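Local coordinates for protein glucosamine-6-phosphate deaminase (Thermotoga maritima, PDB 1J5X) that belongs to the SIS-domain family, alpha/beta proteins in which helices flank parallel beta sheets, at residues H212-V226 against G261-D273. Residues are numbered along the deposited sequence; the frame is centred on the assembly and turned at random.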
loop_
_atom_site.group_PDB
_atom_site.type_symbol
_atom_site.label_atom_id
_atom_site.label_comp_id
_atom_site.label_asym_id
_atom_site.label_seq_id
_atom_site.Cartn_x
_atom_site.Cartn_y
_atom_site.Cartn_z
ATOM N N HIS A 212 -20.299 8.977 -9.049
ATOM C CA HIS A 212 -18.897 9.448 -8.867
ATOM C C HIS A 212 -18.001 8.648 -9.787
ATOM O O HIS A 212 -17.969 7.429 -9.697
ATOM C CB HIS A 212 -18.448 9.219 -7.417
ATOM C CG HIS A 212 -19.112 10.134 -6.438
ATOM N ND1 HIS A 212 -20.320 9.840 -5.842
ATOM C CD2 HIS A 212 -18.741 11.341 -5.961
ATOM C CE1 HIS A 212 -20.657 10.827 -5.032
ATOM N NE2 HIS A 212 -19.718 11.749 -5.080
ATOM N N ASP A 213 -17.290 9.339 -10.668
ATOM C CA ASP A 213 -16.410 8.652 -11.594
ATOM C C ASP A 213 -14.989 9.213 -11.614
ATOM O O ASP A 213 -14.256 8.986 -12.572
ATOM C CB ASP A 213 -16.965 8.705 -13.015
ATOM C CG ASP A 213 -18.103 7.764 -13.213
ATOM O OD1 ASP A 213 -17.911 6.527 -13.171
ATOM O OD2 ASP A 213 -19.228 8.274 -13.399
ATOM N N HIS A 214 -14.629 9.950 -10.574
ATOM C CA HIS A 214 -13.277 10.545 -10.458
ATOM C C HIS A 214 -12.905 10.377 -8.985
ATOM O O HIS A 214 -13.495 11.072 -8.126
ATOM C CB HIS A 214 -13.332 12.018 -10.746
ATOM C CG HIS A 214 -12.014 12.700 -10.593
ATOM N ND1 HIS A 214 -11.904 14.048 -10.380
ATOM C CD2 HIS A 214 -10.751 12.214 -10.610
ATOM C CE1 HIS A 214 -10.625 14.377 -10.269
ATOM N NE2 HIS A 214 -9.908 13.281 -10.406
ATOM N N PHE A 215 -11.957 9.478 -8.720
ATOM C CA PHE A 215 -11.518 9.235 -7.332
ATOM C C PHE A 215 -10.145 9.884 -7.084
ATOM O O PHE A 215 -9.211 9.698 -7.892
ATOM C CB PHE A 215 -11.377 7.745 -7.076
ATOM C CG PHE A 215 -12.663 6.953 -7.199
ATOM C CD1 PHE A 215 -13.901 7.597 -7.256
ATOM C CD2 PHE A 215 -12.616 5.589 -7.235
ATOM C CE1 PHE A 215 -15.077 6.830 -7.355
ATOM C CE2 PHE A 215 -13.781 4.799 -7.328
ATOM C CZ PHE A 215 -15.006 5.433 -7.393
ATOM N N VAL A 216 -10.008 10.558 -5.934
ATOM C CA VAL A 216 -8.763 11.250 -5.568
ATOM C C VAL A 216 -8.398 10.732 -4.172
ATOM O O VAL A 216 -9.283 10.683 -3.298
ATOM C CB VAL A 216 -9.025 12.758 -5.530
ATOM C CG1 VAL A 216 -7.816 13.537 -4.994
ATOM C CG2 VAL A 216 -9.419 13.260 -6.957
ATOM N N PHE A 217 -7.148 10.297 -3.983
ATOM C CA PHE A 217 -6.664 9.772 -2.698
ATOM C C PHE A 217 -5.570 10.694 -2.178
ATOM O O PHE A 217 -4.546 10.897 -2.832
ATOM C CB PHE A 217 -6.210 8.339 -2.944
ATOM C CG PHE A 217 -7.353 7.455 -3.378
ATOM C CD1 PHE A 217 -8.191 6.927 -2.413
ATOM C CD2 PHE A 217 -7.614 7.194 -4.738
ATOM C CE1 PHE A 217 -9.296 6.115 -2.749
ATOM C CE2 PHE A 217 -8.724 6.390 -5.114
ATOM C CZ PHE A 217 -9.557 5.844 -4.116
ATOM N N LEU A 218 -5.786 11.279 -0.990
ATOM C CA LEU A 218 -4.842 12.250 -0.454
ATOM C C LEU A 218 -4.220 11.771 0.838
ATOM O O LEU A 218 -4.932 11.247 1.681
ATOM C CB LEU A 218 -5.582 13.575 -0.185
ATOM C CG LEU A 218 -6.313 14.290 -1.336
ATOM C CD1 LEU A 218 -6.792 15.713 -0.833
ATOM C CD2 LEU A 218 -5.287 14.497 -2.512
ATOM N N GLY A 219 -2.917 11.936 0.982
ATOM C CA GLY A 219 -2.273 11.549 2.250
ATOM C C GLY A 219 -0.815 11.965 2.202
ATOM O O GLY A 219 -0.242 12.075 1.111
HETATM N N MSE A 220 -0.201 12.207 3.366
HETATM C CA MSE A 220 1.208 12.567 3.392
HETATM C C MSE A 220 2.122 11.419 3.798
HETATM O O MSE A 220 1.720 10.546 4.579
HETATM C CB MSE A 220 1.468 13.706 4.423
HETATM C CG MSE A 220 0.726 14.975 4.012
HETATM SE SE MSE A 220 1.238 16.297 5.447
HETATM C CE MSE A 220 0.725 18.017 4.511
ATOM N N SER A 221 3.359 11.487 3.293
ATOM C CA SER A 221 4.410 10.545 3.633
ATOM C C SER A 221 3.941 9.107 3.495
ATOM O O SER A 221 3.546 8.737 2.402
ATOM C CB SER A 221 4.883 10.828 5.071
ATOM O OG SER A 221 5.235 12.192 5.173
ATOM N N GLU A 222 4.034 8.289 4.553
ATOM C CA GLU A 222 3.532 6.914 4.430
ATOM C C GLU A 222 2.083 6.881 3.889
ATOM O O GLU A 222 1.740 5.934 3.129
ATOM C CB GLU A 222 3.493 6.171 5.755
ATOM C CG GLU A 222 4.842 5.759 6.287
ATOM C CD GLU A 222 5.525 6.928 7.121
ATOM O OE1 GLU A 222 5.310 8.115 6.817
ATOM O OE2 GLU A 222 6.324 6.634 8.035
ATOM N N PHE A 223 1.264 7.867 4.269
ATOM C CA PHE A 223 -0.147 7.881 3.798
ATOM C C PHE A 223 -0.291 8.265 2.329
ATOM O O PHE A 223 -1.368 8.078 1.745
ATOM C CB PHE A 223 -0.987 8.776 4.683
ATOM C CG PHE A 223 -1.132 8.243 6.102
ATOM C CD1 PHE A 223 -0.563 6.986 6.469
ATOM C CD2 PHE A 223 -1.805 9.015 7.048
ATOM C CE1 PHE A 223 -0.663 6.478 7.765
ATOM C CE2 PHE A 223 -1.918 8.549 8.363
ATOM C CZ PHE A 223 -1.348 7.268 8.732
ATOM N N PHE A 224 0.758 8.859 1.754
ATOM C CA PHE A 224 0.783 9.133 0.302
ATOM C C PHE A 224 0.987 7.766 -0.365
ATOM O O PHE A 224 0.337 7.465 -1.360
ATOM C CB PHE A 224 1.965 10.029 -0.105
ATOM C CG PHE A 224 2.098 10.163 -1.590
ATOM C CD1 PHE A 224 1.064 10.709 -2.339
ATOM C CD2 PHE A 224 3.216 9.634 -2.236
ATOM C CE1 PHE A 224 1.111 10.724 -3.731
ATOM C CE2 PHE A 224 3.285 9.651 -3.657
ATOM C CZ PHE A 224 2.222 10.186 -4.390
ATOM N N GLY A 225 1.911 6.952 0.157
ATOM C CA GLY A 225 2.096 5.610 -0.403
ATOM C C GLY A 225 0.766 4.830 -0.327
ATOM O O GLY A 225 0.373 4.107 -1.259
ATOM N N VAL A 226 0.054 4.980 0.810
ATOM C CA VAL A 226 -1.242 4.294 0.978
ATOM C C VAL A 226 -2.186 4.835 -0.103
ATOM O O VAL A 226 -2.998 4.076 -0.649
ATOM C CB VAL A 226 -1.873 4.618 2.369
ATOM C CG1 VAL A 226 -3.340 4.204 2.412
ATOM C CG2 VAL A 226 -1.080 3.877 3.480
ATOM N N GLY A 261 -19.156 14.584 -8.750
ATOM C CA GLY A 261 -18.702 13.351 -9.346
ATOM C C GLY A 261 -17.301 13.010 -8.830
ATOM O O GLY A 261 -16.864 11.880 -8.923
ATOM N N THR A 262 -16.608 13.999 -8.288
ATOM C CA THR A 262 -15.278 13.723 -7.737
ATOM C C THR A 262 -15.465 13.217 -6.309
ATOM O O THR A 262 -16.201 13.826 -5.542
ATOM C CB THR A 262 -14.423 14.978 -7.672
ATOM O OG1 THR A 262 -14.205 15.467 -9.002
ATOM C CG2 THR A 262 -13.076 14.662 -7.011
ATOM N N LEU A 263 -14.806 12.118 -5.978
ATOM C CA LEU A 263 -14.862 11.516 -4.636
ATOM C C LEU A 263 -13.426 11.566 -4.076
ATOM O O LEU A 263 -12.514 11.042 -4.706
ATOM C CB LEU A 263 -15.316 10.049 -4.717
ATOM C CG LEU A 263 -15.329 9.193 -3.421
ATOM C CD1 LEU A 263 -16.251 9.836 -2.401
ATOM C CD2 LEU A 263 -15.764 7.783 -3.697
ATOM N N VAL A 264 -13.255 12.173 -2.892
ATOM C CA VAL A 264 -11.924 12.293 -2.290
ATOM C C VAL A 264 -11.828 11.446 -1.017
ATOM O O VAL A 264 -12.718 11.525 -0.173
ATOM C CB VAL A 264 -11.647 13.772 -1.916
ATOM C CG1 VAL A 264 -10.208 13.918 -1.307
ATOM C CG2 VAL A 264 -11.823 14.671 -3.138
ATOM N N PHE A 265 -10.776 10.627 -0.865
ATOM C CA PHE A 265 -10.577 9.867 0.374
ATOM C C PHE A 265 -9.316 10.497 0.915
ATOM O O PHE A 265 -8.258 10.465 0.270
ATOM C CB PHE A 265 -10.304 8.407 0.130
ATOM C CG PHE A 265 -11.532 7.540 0.164
ATOM C CD1 PHE A 265 -12.761 8.028 -0.302
ATOM C CD2 PHE A 265 -11.450 6.219 0.560
ATOM C CE1 PHE A 265 -13.905 7.161 -0.357
ATOM C CE2 PHE A 265 -12.610 5.352 0.498
ATOM C CZ PHE A 265 -13.813 5.870 0.033
HETATM N N MSE A 266 -9.442 11.119 2.074
HETATM C CA MSE A 266 -8.364 11.829 2.685
HETATM C C MSE A 266 -7.867 11.070 3.923
HETATM O O MSE A 266 -8.655 10.779 4.844
HETATM C CB MSE A 266 -8.866 13.220 3.088
HETATM C CG MSE A 266 -7.762 14.100 3.674
HETATM SE SE MSE A 266 -8.440 15.906 4.117
HETATM C CE MSE A 266 -9.871 16.020 2.854
ATOM N N GLN A 267 -6.568 10.761 3.946
ATOM C CA GLN A 267 -5.957 10.039 5.095
ATOM C C GLN A 267 -5.539 11.066 6.134
ATOM O O GLN A 267 -4.571 11.824 5.932
ATOM C CB GLN A 267 -4.719 9.309 4.658
ATOM C CG GLN A 267 -4.960 8.276 3.527
ATOM C CD GLN A 267 -5.802 7.068 3.931
ATOM O OE1 GLN A 267 -5.849 6.675 5.101
ATOM N NE2 GLN A 267 -6.455 6.432 2.934
ATOM N N LYS A 268 -6.274 11.139 7.249
ATOM C CA LYS A 268 -5.915 12.132 8.293
ATOM C C LYS A 268 -4.599 11.798 9.014
ATOM O O LYS A 268 -4.338 10.657 9.271
ATOM C CB LYS A 268 -7.012 12.177 9.359
ATOM C CG LYS A 268 -8.400 12.588 8.814
ATOM C CD LYS A 268 -9.469 12.785 9.986
ATOM C CE LYS A 268 -9.128 14.050 10.778
ATOM N NZ LYS A 268 -9.284 15.303 9.960
ATOM N N VAL A 269 -3.800 12.799 9.413
ATOM C CA VAL A 269 -2.550 12.489 10.130
ATOM C C VAL A 269 -2.541 13.328 11.435
ATOM O O VAL A 269 -3.207 14.388 11.517
ATOM C CB VAL A 269 -1.223 12.855 9.306
ATOM C CG1 VAL A 269 -1.206 12.178 7.943
ATOM C CG2 VAL A 269 -1.096 14.267 9.140
ATOM N N SER A 270 -1.801 12.847 12.421
ATOM C CA SER A 270 -1.760 13.497 13.745
ATOM C C SER A 270 -1.531 14.980 13.669
ATOM O O SER A 270 -0.623 15.431 13.006
ATOM C CB SER A 270 -0.631 12.897 14.622
ATOM O OG SER A 270 -0.677 11.481 14.619
ATOM N N GLY A 271 -2.353 15.719 14.398
ATOM C CA GLY A 271 -2.173 17.153 14.466
ATOM C C GLY A 271 -2.682 18.069 13.365
ATOM O O GLY A 271 -2.612 19.289 13.552
HETATM N N MSE A 272 -3.168 17.513 12.244
HETATM C CA MSE A 272 -3.600 18.328 11.113
HETATM C C MSE A 272 -5.064 18.412 10.880
HETATM O O MSE A 272 -5.504 18.755 9.793
HETATM C CB MSE A 272 -2.878 17.823 9.863
HETATM C CG MSE A 272 -1.404 18.077 10.028
HETATM SE SE MSE A 272 -0.512 17.731 8.304
HETATM C CE MSE A 272 -1.185 19.219 7.390
ATOM N N ASP A 273 -5.854 18.172 11.914
ATOM C CA ASP A 273 -7.273 18.229 11.721
ATOM C C ASP A 273 -7.713 19.602 11.147
ATOM O O ASP A 273 -8.570 19.670 10.267
ATOM C CB ASP A 273 -8.023 17.985 13.029
ATOM C CG ASP A 273 -9.524 17.866 12.814
ATOM O OD1 ASP A 273 -9.968 16.990 12.058
ATOM O OD2 ASP A 273 -10.285 18.675 13.398
HETATM O O HOH W 1 -2.418 13.550 5.007
#
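H214 and T262 meet because CG of H214 stands anti to the backbone N (chi1 178°), while OG1 of T262 lies anti to its own carbonyl carbon (chi1 -63°). The two side chains run side by side, and ND1 of H214 sits 3.0 Å from OG1 of T262 in a hydrogen bond. The hydroxyl comes at the edge of the imidazole, near its plane. NE2 of the same ring bonds to E243 on strand 241-245, so the imidazole is tied at both nitrogens and its rotation is fixed.

Strands 214-218 and 262-267 are parallel neighbours inside a four-stranded sheet. On its other side, strand 214-218 forms a beta-alpha-beta unit with helix 222-238 and strand 241-245, consistent with SIS-type layering. Five backbone bonds join the pair, from L263 N to H214 O (2.7 Å) through Q267 N to L218 O (2.8 Å). Before them, G261 O receives weak bonds from D213 N and H214 N.

V216, L218 and V264 share the sheet face of H214 and T262. There CD1 of L218 touches CG1 of V264 at 3.9 Å. The other face holds F215, L263, F217 and F265. The edge of F217 turns toward the face of F265 in an offset edge-to-face pair, with ring planes 72° apart. Helix 222-238 also packs on F217.

Past the strands, F223 from the start of that helix lies against CB of Q267. Its CD2 meets CG1 of V269 at 3.3 Å. A water accepts a weak bond from M220 N and donates to Q267 O. M220 and M272, both selenomethionine, touch SE to SE at 3.6 Å.

Backbone bonds thus set the register; one face is apolar, the other adds the H214-T262 pair. E243 would probably polarise the H214 ring.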